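Local coordinates for putative thiosugar synthase (PDB 4N6E), which probably acts as a ThiG-like synthase, taking sulfur from the thiocarboxylate of a ThiS-type carrier protein to build a thiosugar, at residues I26-E31 against N44-D49; I30-S35 against N59-L64; F51-D56 against R98-S103; L109-R114 against A123-A128. All coordinates share one frame; numbering follows the deposited sequence.

Contact 1: residues I26-E31 against N44-D49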
loop_
_atom_site.group_PDB
_atom_site.type_symbol
_atom_site.label_atom_id
_atom_site.label_comp_id
_atom_site.label_asym_id
_atom_site.label_seq_id
_atom_site.Cartn_x
_atom_site.Cartn_y
_atom_site.Cartn_z
ATOM N N ILE A 26 -8.064 5.767 7.953
ATOM C CA ILE A 26 -6.978 5.924 8.902
ATOM C C ILE A 26 -7.553 6.733 10.059
ATOM O O ILE A 26 -8.114 7.824 9.852
ATOM C CB ILE A 26 -5.825 6.762 8.311
ATOM C CG1 ILE A 26 -5.138 6.052 7.144
ATOM C CG2 ILE A 26 -4.812 7.109 9.379
ATOM C CD1 ILE A 26 -4.284 4.861 7.543
ATOM N N LEU A 27 -7.423 6.200 11.266
ATOM C CA LEU A 27 -7.596 7.005 12.456
ATOM C C LEU A 27 -6.237 7.343 13.026
ATOM O O LEU A 27 -5.296 6.590 12.834
ATOM C CB LEU A 27 -8.453 6.285 13.488
ATOM C CG LEU A 27 -9.933 6.163 13.113
ATOM C CD1 LEU A 27 -10.236 4.737 12.688
ATOM C CD2 LEU A 27 -10.792 6.529 14.302
ATOM N N VAL A 28 -6.152 8.468 13.735
ATOM C CA VAL A 28 -4.885 9.031 14.191
ATOM C C VAL A 28 -4.963 9.433 15.648
ATOM O O VAL A 28 -5.727 10.309 16.013
ATOM C CB VAL A 28 -4.513 10.294 13.376
ATOM C CG1 VAL A 28 -3.193 10.892 13.836
ATOM C CG2 VAL A 28 -4.443 9.958 11.898
ATOM N N GLY A 29 -4.147 8.799 16.472
ATOM C CA GLY A 29 -4.055 9.151 17.873
ATOM C C GLY A 29 -3.017 10.236 18.038
ATOM O O GLY A 29 -1.984 10.206 17.380
ATOM N N ILE A 30 -3.288 11.170 18.946
ATOM C CA ILE A 30 -2.606 12.451 18.948
ATOM C C ILE A 30 -2.002 12.846 20.297
ATOM O O ILE A 30 -1.592 13.997 20.479
ATOM C CB ILE A 30 -3.564 13.561 18.429
ATOM C CG1 ILE A 30 -4.894 13.543 19.190
ATOM C CG2 ILE A 30 -3.831 13.373 16.940
ATOM C CD1 ILE A 30 -5.787 14.745 18.960
ATOM N N GLU A 31 -1.907 11.900 21.230
ATOM C CA GLU A 31 -1.495 12.225 22.598
ATOM C C GLU A 31 0.018 12.443 22.782
ATOM O O GLU A 31 0.442 12.943 23.827
ATOM C CB GLU A 31 -2.022 11.179 23.589
ATOM C CG GLU A 31 -1.066 10.052 23.981
ATOM C CD GLU A 31 -0.856 9.023 22.902
ATOM O OE1 GLU A 31 -0.148 8.021 23.167
ATOM O OE2 GLU A 31 -1.388 9.207 21.794
ATOM N N ASN A 44 -4.551 16.526 8.796
ATOM C CA ASN A 44 -4.762 16.945 7.408
ATOM C C ASN A 44 -4.170 15.976 6.393
ATOM O O ASN A 44 -4.867 15.465 5.529
ATOM C CB ASN A 44 -4.137 18.320 7.185
ATOM C CG ASN A 44 -4.948 19.162 6.239
ATOM O OD1 ASN A 44 -6.057 19.587 6.579
ATOM N ND2 ASN A 44 -4.420 19.396 5.045
ATOM N N ALA A 45 -2.875 15.720 6.524
ATOM C CA ALA A 45 -2.170 14.761 5.684
ATOM C C ALA A 45 -2.809 13.358 5.703
ATOM O O ALA A 45 -2.886 12.687 4.646
ATOM C CB ALA A 45 -0.716 14.683 6.112
ATOM N N ALA A 46 -3.260 12.910 6.887
ATOM C CA ALA A 46 -3.809 11.558 7.009
ATOM C C ALA A 46 -5.239 11.475 6.492
ATOM O O ALA A 46 -5.782 10.374 6.346
ATOM C CB ALA A 46 -3.759 11.085 8.439
ATOM N N GLY A 47 -5.842 12.640 6.230
ATOM C CA GLY A 47 -7.240 12.732 5.822
ATOM C C GLY A 47 -8.206 12.389 6.934
ATOM O O GLY A 47 -9.351 12.011 6.667
ATOM N N ALA A 48 -7.758 12.517 8.179
ATOM C CA ALA A 48 -8.567 12.094 9.332
ATOM C C ALA A 48 -9.863 12.892 9.486
ATOM O O ALA A 48 -9.896 14.085 9.226
ATOM C CB ALA A 48 -7.750 12.214 10.607
ATOM N N ASP A 49 -10.929 12.220 9.907
ATOM C CA ASP A 49 -12.187 12.885 10.237
ATOM C C ASP A 49 -12.641 12.591 11.680
ATOM O O ASP A 49 -13.768 12.958 12.064
ATOM C CB ASP A 49 -13.269 12.493 9.220
ATOM C CG ASP A 49 -13.491 10.990 9.138
ATOM O OD1 ASP A 49 -13.411 10.320 10.186
ATOM O OD2 ASP A 49 -13.754 10.478 8.032
HETATM O O HOH W 1 -10.152 9.406 11.080
#
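Ile26 and Val28, on strand 26-28, meet Ala46 and Ala48 in a buried apolar contact where the helix that follows the strand ends. Small groups do the touching. The CB methyl of Ala46 lies 3.7 Å from Val28 CG2, and Ile26 brings its short branch to the same methyl, CG2 to CB 4.2 Å. One helix methyl thus rests against two strand residues whose side chains start on the same face. Because Val28 turns CG1 anti to its backbone N (chi1 -180°), the other branch, CG2, faces the helix end and also meets Ala48 CB at 4.2 Å. The longer arm of Ile26 leads away from this pair, and its side chain packs on Met233 of helix 226-245, a helix that also covers Ala46 through Ala230.

Across the contact the polar link is indirect. A water gives a hydrogen bond to Ile26 O (2.9 Å) and takes one from Asp49 N (3.1 Å), tying the strand to the chain beyond the helix. The helix itself closes in a Schellman motif at Gly47, whose positive phi (70°) turns the backbone out, with Gly47 N bonded to Asn44 O. From there Asp49 sends its carboxylate to the backbone N atoms of Arg23 and Ser24. The arrangement is that of a beta-alpha-beta crossover, here the first of the TIM barrel, in which a strand is covered by the helix leading on to strand 50-54.

Contact 2: residues I30-S35 against N59-L64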
loop_
_atom_site.group_PDB
_atom_site.type_symbol
_atom_site.label_atom_id
_atom_site.label_comp_id
_atom_site.label_asym_id
_atom_site.label_seq_id
_atom_site.Cartn_x
_atom_site.Cartn_y
_atom_site.Cartn_z
ATOM N N ILE A 30 -3.288 11.170 18.946
ATOM C CA ILE A 30 -2.606 12.451 18.948
ATOM C C ILE A 30 -2.002 12.846 20.297
ATOM O O ILE A 30 -1.592 13.997 20.479
ATOM C CB ILE A 30 -3.564 13.561 18.429
ATOM C CG1 ILE A 30 -4.894 13.543 19.190
ATOM C CG2 ILE A 30 -3.831 13.373 16.940
ATOM C CD1 ILE A 30 -5.787 14.745 18.960
ATOM N N GLU A 31 -1.907 11.900 21.230
ATOM C CA GLU A 31 -1.495 12.225 22.598
ATOM C C GLU A 31 0.018 12.443 22.782
ATOM O O GLU A 31 0.442 12.943 23.827
ATOM C CB GLU A 31 -2.022 11.179 23.589
ATOM C CG GLU A 31 -1.066 10.052 23.981
ATOM C CD GLU A 31 -0.856 9.023 22.902
ATOM O OE1 GLU A 31 -0.148 8.021 23.167
ATOM O OE2 GLU A 31 -1.388 9.207 21.794
ATOM N N GLN A 32 0.816 12.074 21.780
ATOM C CA GLN A 32 2.277 12.199 21.843
ATOM C C GLN A 32 2.869 13.485 21.264
ATOM O O GLN A 32 4.010 13.812 21.558
ATOM C CB GLN A 32 2.947 11.020 21.141
ATOM C CG GLN A 32 2.460 9.660 21.625
ATOM C CD GLN A 32 3.301 8.527 21.082
ATOM O OE1 GLN A 32 4.524 8.615 21.041
ATOM N NE2 GLN A 32 2.650 7.461 20.654
ATOM N N TYR A 33 2.122 14.210 20.446
ATOM C CA TYR A 33 2.618 15.472 19.896
ATOM C C TYR A 33 2.663 16.560 20.978
ATOM O O TYR A 33 1.856 16.564 21.907
ATOM C CB TYR A 33 1.750 15.925 18.728
ATOM C CG TYR A 33 1.659 14.910 17.616
ATOM C CD1 TYR A 33 2.724 14.716 16.723
ATOM C CD2 TYR A 33 0.517 14.130 17.451
ATOM C CE1 TYR A 33 2.643 13.777 15.702
ATOM C CE2 TYR A 33 0.432 13.186 16.437
ATOM C CZ TYR A 33 1.494 13.021 15.567
ATOM O OH TYR A 33 1.398 12.092 14.566
ATOM N N ASP A 34 3.613 17.477 20.866
ATOM C CA ASP A 34 3.625 18.654 21.743
ATOM C C ASP A 34 3.548 19.961 20.938
ATOM O O ASP A 34 3.770 21.037 21.485
ATOM C CB ASP A 34 4.858 18.632 22.644
ATOM C CG ASP A 34 6.136 18.500 21.858
ATOM O OD1 ASP A 34 6.170 18.978 20.701
ATOM O OD2 ASP A 34 7.101 17.905 22.386
ATOM N N SER A 35 3.207 19.853 19.653
ATOM C CA SER A 35 3.101 20.993 18.769
ATOM C C SER A 35 1.726 20.997 18.100
ATOM O O SER A 35 1.398 20.088 17.337
ATOM C CB SER A 35 4.225 20.948 17.714
ATOM O OG SER A 35 3.967 21.821 16.616
ATOM N N ASN A 59 -1.730 12.136 35.432
ATOM C CA ASN A 59 -0.647 12.843 34.720
ATOM C C ASN A 59 0.394 11.890 34.078
ATOM O O ASN A 59 1.601 12.019 34.314
ATOM C CB ASN A 59 0.064 13.851 35.652
ATOM C CG ASN A 59 -0.888 14.860 36.282
ATOM O OD1 ASN A 59 -1.236 15.886 35.682
ATOM N ND2 ASN A 59 -1.305 14.578 37.507
ATOM N N ARG A 60 -0.067 10.932 33.276
ATOM C CA ARG A 60 0.855 10.008 32.608
ATOM C C ARG A 60 1.637 10.701 31.503
ATOM O O ARG A 60 2.763 10.313 31.207
ATOM C CB ARG A 60 0.132 8.797 32.027
ATOM C CG ARG A 60 -0.707 8.030 33.034
ATOM C CD ARG A 60 -0.855 6.564 32.649
ATOM N NE ARG A 60 0.140 5.732 33.320
ATOM C CZ ARG A 60 0.054 5.314 34.585
ATOM N NH1 ARG A 60 -0.999 5.634 35.347
ATOM N NH2 ARG A 60 1.027 4.562 35.094
ATOM N N ARG A 61 1.032 11.714 30.891
ATOM C CA ARG A 61 1.669 12.457 29.819
ATOM C C ARG A 61 1.326 13.936 29.941
ATOM O O ARG A 61 0.634 14.348 30.876
ATOM C CB ARG A 61 1.235 11.898 28.452
ATOM C CG ARG A 61 2.022 10.668 28.005
ATOM C CD ARG A 61 2.350 10.723 26.519
ATOM N NE ARG A 61 3.183 9.603 26.072
ATOM C CZ ARG A 61 2.745 8.367 25.800
ATOM N NH1 ARG A 61 1.457 8.036 25.939
ATOM N NH2 ARG A 61 3.609 7.444 25.385
ATOM N N SER A 62 1.844 14.730 29.008
ATOM C CA SER A 62 1.575 16.166 28.952
ATOM C C SER A 62 0.935 16.512 27.612
ATOM O O SER A 62 1.306 17.497 26.975
ATOM C CB SER A 62 2.879 16.962 29.149
ATOM O OG SER A 62 3.630 16.441 30.244
ATOM N N SER A 63 -0.041 15.705 27.206
ATOM C CA SER A 63 -0.668 15.846 25.898
ATOM C C SER A 63 -1.420 17.165 25.797
ATOM O O SER A 63 -1.895 17.691 26.789
ATOM C CB SER A 63 -1.595 14.657 25.601
ATOM O OG SER A 63 -2.854 14.778 26.246
ATOM N N LEU A 64 -1.518 17.689 24.584
ATOM C CA LEU A 64 -1.988 19.063 24.353
ATOM C C LEU A 64 -3.400 19.359 24.880
ATOM O O LEU A 64 -4.271 18.500 24.866
ATOM C CB LEU A 64 -1.910 19.377 22.855
ATOM C CG LEU A 64 -0.482 19.383 22.288
ATOM C CD1 LEU A 64 -0.481 19.227 20.778
ATOM C CD2 LEU A 64 0.267 20.644 22.705
HETATM O O HOH W 2 -0.693 15.774 22.379
#
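Glu31 and Arg61 cross obliquely, with carboxylate and guanidinium planes 73° apart. Glu31 OE1 stands 3.2 Å from Arg61 NH1, but well out of the guanidinium plane, so this weak salt bridge rests on charge and not on a directed N-H. Glu31 OE2 is bonded to Asn217 ND2. Over one face of the same guanidinium lies Gln32 CG, 4.4 Å from Arg61 CZ. Gln32 and Asp34 are ligands of a calcium ion, so the ion pair lies beside residues of a metal site.

Ser63 sets its CB against Glu31 CB at 4.0 Å, while its OG bonds to Ala88 O of the ThiS/MoaD-family chain. In Leu64, CG stands anti to the carbonyl carbon (chi1 -65°), which brings the fork over the main chain of Tyr33 and Asp34: CD1 is 3.7 Å from Tyr33 O, and CD2 is 3.7 Å from Asp34 O. With an alanine here both methyls go, which is likely to leave a gap over those carbonyls. Beside Leu64 a water is gripped three times, donating to Ile30 O (2.8 Å) and Tyr33 O (2.7 Å) and accepting from Leu64 N (3.0 Å).

Segment 30-35 runs from strand 26-28 into helix 36-46, with Ser35 as N-cap, and 59-64 lies between strand 50-54 and helix 66-72. Leu64 also reaches Val39 of helix 36-46, and Tyr33 packs on that helix and on helix 218-221.

Contact 3: residues F51-D56 against R98-S103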
loop_
_atom_site.group_PDB
_atom_site.type_symbol
_atom_site.label_atom_id
_atom_site.label_comp_id
_atom_site.label_asym_id
_atom_site.label_seq_id
_atom_site.Cartn_x
_atom_site.Cartn_y
_atom_site.Cartn_z
ATOM N N PHE A 51 -11.518 13.051 15.835
ATOM C CA PHE A 51 -10.689 13.754 16.815
ATOM C C PHE A 51 -10.806 13.059 18.165
ATOM O O PHE A 51 -11.908 12.900 18.681
ATOM C CB PHE A 51 -11.149 15.200 16.945
ATOM C CG PHE A 51 -10.350 16.001 17.927
ATOM C CD1 PHE A 51 -9.002 16.214 17.724
ATOM C CD2 PHE A 51 -10.943 16.537 19.043
ATOM C CE1 PHE A 51 -8.243 16.932 18.633
ATOM C CE2 PHE A 51 -10.201 17.270 19.952
ATOM C CZ PHE A 51 -8.844 17.467 19.750
ATOM N N ILE A 52 -9.670 12.678 18.740
ATOM C CA ILE A 52 -9.624 11.828 19.915
ATOM C C ILE A 52 -9.232 12.594 21.173
ATOM O O ILE A 52 -8.132 13.191 21.285
ATOM C CB ILE A 52 -8.645 10.659 19.723
ATOM C CG1 ILE A 52 -9.055 9.831 18.493
ATOM C CG2 ILE A 52 -8.631 9.788 20.977
ATOM C CD1 ILE A 52 -8.098 8.723 18.126
ATOM N N THR A 53 -10.118 12.496 22.159
ATOM C CA THR A 53 -10.064 13.343 23.328
ATOM C C THR A 53 -10.078 12.497 24.600
ATOM O O THR A 53 -10.644 11.401 24.613
ATOM C CB THR A 53 -11.232 14.349 23.255
ATOM O OG1 THR A 53 -11.020 15.409 24.192
ATOM C CG2 THR A 53 -12.556 13.687 23.532
ATOM N N THR A 54 -9.437 12.981 25.663
ATOM C CA THR A 54 -9.432 12.245 26.933
ATOM C C THR A 54 -9.138 13.124 28.140
ATOM O O THR A 54 -9.063 14.342 28.042
ATOM C CB THR A 54 -8.404 11.075 26.877
ATOM O OG1 THR A 54 -8.549 10.213 28.025
ATOM C CG2 THR A 54 -6.970 11.597 26.802
ATOM N N VAL A 55 -8.995 12.487 29.297
ATOM C CA VAL A 55 -8.485 13.152 30.497
ATOM C C VAL A 55 -7.396 12.278 31.121
ATOM O O VAL A 55 -7.356 11.053 30.913
ATOM C CB VAL A 55 -9.609 13.482 31.517
ATOM C CG1 VAL A 55 -10.552 14.545 30.956
ATOM C CG2 VAL A 55 -10.408 12.243 31.893
ATOM N N ASP A 56 -6.509 12.923 31.872
ATOM C CA ASP A 56 -5.301 12.297 32.406
ATOM C C ASP A 56 -5.238 12.539 33.916
ATOM O O ASP A 56 -4.441 13.353 34.392
ATOM C CB ASP A 56 -4.078 12.904 31.697
ATOM C CG ASP A 56 -2.843 12.001 31.739
ATOM O OD1 ASP A 56 -2.826 11.027 32.528
ATOM O OD2 ASP A 56 -1.876 12.281 30.973
ATOM N N ARG A 98 -17.099 8.295 31.883
ATOM C CA ARG A 98 -18.223 9.077 32.398
ATOM C C ARG A 98 -17.873 10.546 32.634
ATOM O O ARG A 98 -18.757 11.388 32.666
ATOM C CB ARG A 98 -18.756 8.436 33.672
ATOM C CG ARG A 98 -19.329 7.075 33.385
ATOM C CD ARG A 98 -19.716 6.302 34.614
ATOM N NE ARG A 98 -20.450 5.124 34.154
ATOM C CZ ARG A 98 -20.217 3.859 34.497
ATOM N NH1 ARG A 98 -19.284 3.543 35.371
ATOM N NH2 ARG A 98 -20.960 2.896 33.948
ATOM N N ILE A 99 -16.594 10.858 32.801
ATOM C CA ILE A 99 -16.187 12.258 32.854
ATOM C C ILE A 99 -16.266 12.875 31.452
ATOM O O ILE A 99 -16.656 14.045 31.292
ATOM C CB ILE A 99 -14.776 12.415 33.414
ATOM C CG1 ILE A 99 -14.790 12.172 34.911
ATOM C CG2 ILE A 99 -14.225 13.797 33.104
ATOM C CD1 ILE A 99 -13.407 12.009 35.507
ATOM N N LEU A 100 -15.906 12.092 30.440
ATOM C CA LEU A 100 -15.956 12.582 29.062
ATOM C C LEU A 100 -17.380 12.803 28.600
ATOM O O LEU A 100 -17.656 13.733 27.841
ATOM C CB LEU A 100 -15.218 11.636 28.112
ATOM C CG LEU A 100 -13.710 11.597 28.357
ATOM C CD1 LEU A 100 -13.073 10.384 27.705
ATOM C CD2 LEU A 100 -13.058 12.882 27.863
ATOM N N ARG A 101 -18.290 11.960 29.066
ATOM C CA ARG A 101 -19.698 12.132 28.754
ATOM C C ARG A 101 -20.219 13.424 29.367
ATOM O O ARG A 101 -20.756 14.277 28.673
ATOM C CB ARG A 101 -20.500 10.958 29.281
ATOM C CG ARG A 101 -21.995 11.070 29.036
ATOM C CD ARG A 101 -22.730 10.122 29.950
ATOM N NE ARG A 101 -22.390 10.389 31.342
ATOM C CZ ARG A 101 -22.529 9.520 32.339
ATOM N NH1 ARG A 101 -22.999 8.303 32.107
ATOM N NH2 ARG A 101 -22.194 9.871 33.587
ATOM N N ASP A 102 -20.046 13.563 30.671
ATOM C CA ASP A 102 -20.590 14.713 31.398
ATOM C C ASP A 102 -19.988 16.058 30.950
ATOM O O ASP A 102 -20.709 17.037 30.767
ATOM C CB ASP A 102 -20.405 14.498 32.909
ATOM C CG ASP A 102 -21.198 13.297 33.426
ATOM O OD1 ASP A 102 -22.154 12.867 32.741
ATOM O OD2 ASP A 102 -20.869 12.769 34.512
ATOM N N SER A 103 -18.678 16.084 30.751
ATOM C CA SER A 103 -17.958 17.324 30.484
ATOM C C SER A 103 -18.022 17.818 29.022
ATOM O O SER A 103 -18.020 19.025 28.774
ATOM C CB SER A 103 -16.492 17.142 30.884
ATOM O OG SER A 103 -15.869 16.144 30.084
#
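Leu100 is the apolar centre here, laid over the backbone of Thr53 and Thr54. Its CG is anti to the carbonyl carbon (chi1 -67°), which carries the fork out from helix 90-104 to strand 50-54. CD2 comes to 3.8 Å from Thr54 CA, while CD1 stands 4.1 Å from Thr53 O. Val55 divides its two branches between neighbouring helix residues: CG1 approaches Leu100 CD2 at 4.3 Å, and CG2 meets Ile99 CG2 at the same 4.3 Å. Thr53 adds its methyl, CG2 lying 4.4 Å from Leu100 CD2. Were Leu100 cut back to an alanine, the main chain at Thr54 and the CG1 branch of Val55 would probably lose their cover.

Hydrogen bonds stay within each element or go to other partners. In the helix, Ser103 OG and Ser103 N both donate to Ile99 O, reaching it from opposite faces of its carbonyl plane. Arg101 and Asp102 form a salt bridge, with NE 2.9 Å from OD1 and approaching it from above the carboxylate plane; Arg101 also pairs with Glu135. On the strand side, Thr54 OG1 bonds to Thr83 O of the adjacent strand. The backbone of Thr54 pairs antiparallel with a strand of the ThiS/MoaD-family chain, whose Tyr59 packs on Ile99.

The chemistry is therefore that of methyls against methyls and main chain: no hydrogen bond runs between residues 51-56 and 98-103, so apolar packing joins them, while the polar groups serve the helix, the sheet and the bound carrier protein.

Contact 4: residues L109-R114 against A123-A128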
loop_
_atom_site.group_PDB
_atom_site.type_symbol
_atom_site.label_atom_id
_atom_site.label_comp_id
_atom_site.label_asym_id
_atom_site.label_seq_id
_atom_site.Cartn_x
_atom_site.Cartn_y
_atom_site.Cartn_z
ATOM N N LEU A 109 -17.179 6.254 22.407
ATOM C CA LEU A 109 -16.000 6.022 23.206
ATOM C C LEU A 109 -15.058 4.982 22.580
ATOM O O LEU A 109 -15.463 3.901 22.163
ATOM C CB LEU A 109 -16.425 5.598 24.610
ATOM C CG LEU A 109 -15.290 5.532 25.626
ATOM C CD1 LEU A 109 -14.928 6.907 26.165
ATOM C CD2 LEU A 109 -15.682 4.587 26.747
ATOM N N LYS A 110 -13.788 5.337 22.530
ATOM C CA LYS A 110 -12.722 4.422 22.164
ATOM C C LYS A 110 -12.293 3.763 23.483
ATOM O O LYS A 110 -11.507 4.319 24.231
ATOM C CB LYS A 110 -11.610 5.244 21.491
ATOM C CG LYS A 110 -10.326 4.541 21.132
ATOM C CD LYS A 110 -9.343 5.537 20.532
ATOM C CE LYS A 110 -7.950 4.959 20.343
ATOM N NZ LYS A 110 -7.299 4.476 21.600
ATOM N N LEU A 111 -12.848 2.594 23.781
ATOM C CA LEU A 111 -12.729 1.987 25.113
ATOM C C LEU A 111 -11.468 1.144 25.278
ATOM O O LEU A 111 -11.258 0.146 24.583
ATOM C CB LEU A 111 -13.954 1.127 25.425
ATOM C CG LEU A 111 -13.898 0.241 26.675
ATOM C CD1 LEU A 111 -13.941 1.062 27.957
ATOM C CD2 LEU A 111 -15.041 -0.751 26.659
ATOM N N ASP A 112 -10.636 1.558 26.232
ATOM C CA ASP A 112 -9.359 0.919 26.508
ATOM C C ASP A 112 -9.219 0.588 27.978
ATOM O O ASP A 112 -9.260 1.469 28.834
ATOM C CB ASP A 112 -8.242 1.822 26.081
ATOM C CG ASP A 112 -8.070 1.846 24.592
ATOM O OD1 ASP A 112 -7.427 0.918 24.040
ATOM O OD2 ASP A 112 -8.569 2.799 23.971
ATOM N N VAL A 113 -9.080 -0.700 28.249
ATOM C CA VAL A 113 -8.795 -1.193 29.550
ATOM C C VAL A 113 -7.514 -2.007 29.406
ATOM O O VAL A 113 -7.515 -3.105 28.848
ATOM C CB VAL A 113 -9.959 -2.055 30.059
ATOM C CG1 VAL A 113 -9.672 -2.590 31.465
ATOM C CG2 VAL A 113 -11.245 -1.239 30.055
ATOM N N ARG A 114 -6.408 -1.428 29.867
ATOM C CA ARG A 114 -5.112 -2.093 29.869
ATOM C C ARG A 114 -4.591 -1.979 31.272
ATOM O O ARG A 114 -4.943 -1.036 31.987
ATOM C CB ARG A 114 -4.131 -1.401 28.929
ATOM C CG ARG A 114 -4.778 -0.550 27.862
ATOM C CD ARG A 114 -3.758 0.166 26.996
ATOM N NE ARG A 114 -4.353 0.546 25.717
ATOM C CZ ARG A 114 -3.778 1.318 24.800
ATOM N NH1 ARG A 114 -2.562 1.828 25.000
ATOM N NH2 ARG A 114 -4.438 1.587 23.673
ATOM N N ALA A 123 -10.948 -9.648 29.168
ATOM C CA ALA A 123 -12.026 -9.862 30.127
ATOM C C ALA A 123 -12.507 -8.544 30.729
ATOM O O ALA A 123 -13.712 -8.281 30.762
ATOM C CB ALA A 123 -11.595 -10.827 31.224
ATOM N N GLY A 124 -11.564 -7.725 31.202
ATOM C CA GLY A 124 -11.902 -6.478 31.867
ATOM C C GLY A 124 -12.602 -5.523 30.922
ATOM O O GLY A 124 -13.469 -4.761 31.327
ATOM N N THR A 125 -12.214 -5.572 29.656
ATOM C CA THR A 125 -12.814 -4.741 28.620
ATOM C C THR A 125 -14.265 -5.144 28.404
ATOM O O THR A 125 -15.130 -4.274 28.237
ATOM C CB THR A 125 -11.999 -4.866 27.309
ATOM O OG1 THR A 125 -10.682 -4.331 27.516
ATOM C CG2 THR A 125 -12.642 -4.137 26.169
ATOM N N VAL A 126 -14.536 -6.451 28.399
ATOM C CA VAL A 126 -15.901 -6.933 28.216
ATOM C C VAL A 126 -16.775 -6.495 29.400
ATOM O O VAL A 126 -17.917 -6.078 29.225
ATOM C CB VAL A 126 -15.953 -8.456 28.022
ATOM C CG1 VAL A 126 -17.385 -8.961 28.054
ATOM C CG2 VAL A 126 -15.323 -8.847 26.699
ATOM N N GLU A 127 -16.216 -6.543 30.603
ATOM C CA GLU A 127 -16.946 -6.059 31.773
ATOM C C GLU A 127 -17.278 -4.565 31.682
ATOM O O GLU A 127 -18.360 -4.137 32.094
ATOM C CB GLU A 127 -16.167 -6.342 33.047
ATOM C CG GLU A 127 -16.109 -7.815 33.400
ATOM C CD GLU A 127 -14.932 -8.153 34.289
ATOM O OE1 GLU A 127 -14.210 -7.239 34.747
ATOM O OE2 GLU A 127 -14.727 -9.351 34.533
ATOM N N ALA A 128 -16.354 -3.775 31.157
ATOM C CA ALA A 128 -16.571 -2.344 31.071
ATOM C C ALA A 128 -17.595 -2.016 29.976
ATOM O O ALA A 128 -18.435 -1.127 30.136
ATOM C CB ALA A 128 -15.255 -1.623 30.845
HETATM O O HOH W 3 -9.334 -2.577 25.894
#
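Val113, Thr125 and Leu111 carry most of this contact. The side chains of Val113 and Thr125 lie alongside one another, pointing opposite ways, with Val113 CB 3.5 Å from Thr125 OG1. The branches of Val113 then part: CG1 lies against the main chain of Gly124, and CG2 meets Ala128 CB at 4.1 Å. Leu111, two residues back on the same side, brings CD2 to 3.9 Å from Thr125 O and CD1 to 4.2 Å from Ala128 CB.

Thr125 divides its two branches between an apolar and a polar partner. With CG2 anti to the backbone N and OG1 beside it (chi1 -65°), the methyl is left to Leu111 CD2, at 4.2 Å, and the hydroxyl to the polar side. There OG1 is bonded to Asp121 O, just ahead of helix 122-134, and takes a hydrogen bond from a water (2.7 Å) that accepts from Val113 N (3.0 Å). The water thus gives the N-H of buried Val113 a partner and ties it to the helix.

On the other side of the chain, Asp112 sits between Lys110 and Arg114 in a salt-bridge network joined by Arg162, and Lys110 NZ also pairs with the terminal carboxylate of Gly90 of the ThiS/MoaD-family chain. A helix packed against the outside of its strand is the arrangement of a TIM-barrel beta-alpha-beta unit, here strand 108-111, helix 122-134 and strand 138-143.

Overall arrangement
Along the chain from the N terminus, contact 1 closes a short loop, bringing the end of helix 36-46 back to strand 26-28. Contact 2 leaves from the same stretch, sharing Ile30 and Glu31, and reaches further, to the loop before helix 66-72. Contact 3 crosses it, closing a long connection through helix 66-72 and strand 79-83; Asp56 OD2 probably bonds to Arg61 N. Ile30 CD1 also touches Phe51 CE1, joining contacts 1 and 2 to contact 3. Contact 4 follows in series, closing a short connection between strand 108-111 and helix 122-134, and meets contact 3 where Leu100 packs on Leu109. Contacts 1, 3 and 4 fasten helices to one barrel sheet; contact 2 links two strand-to-helix loops.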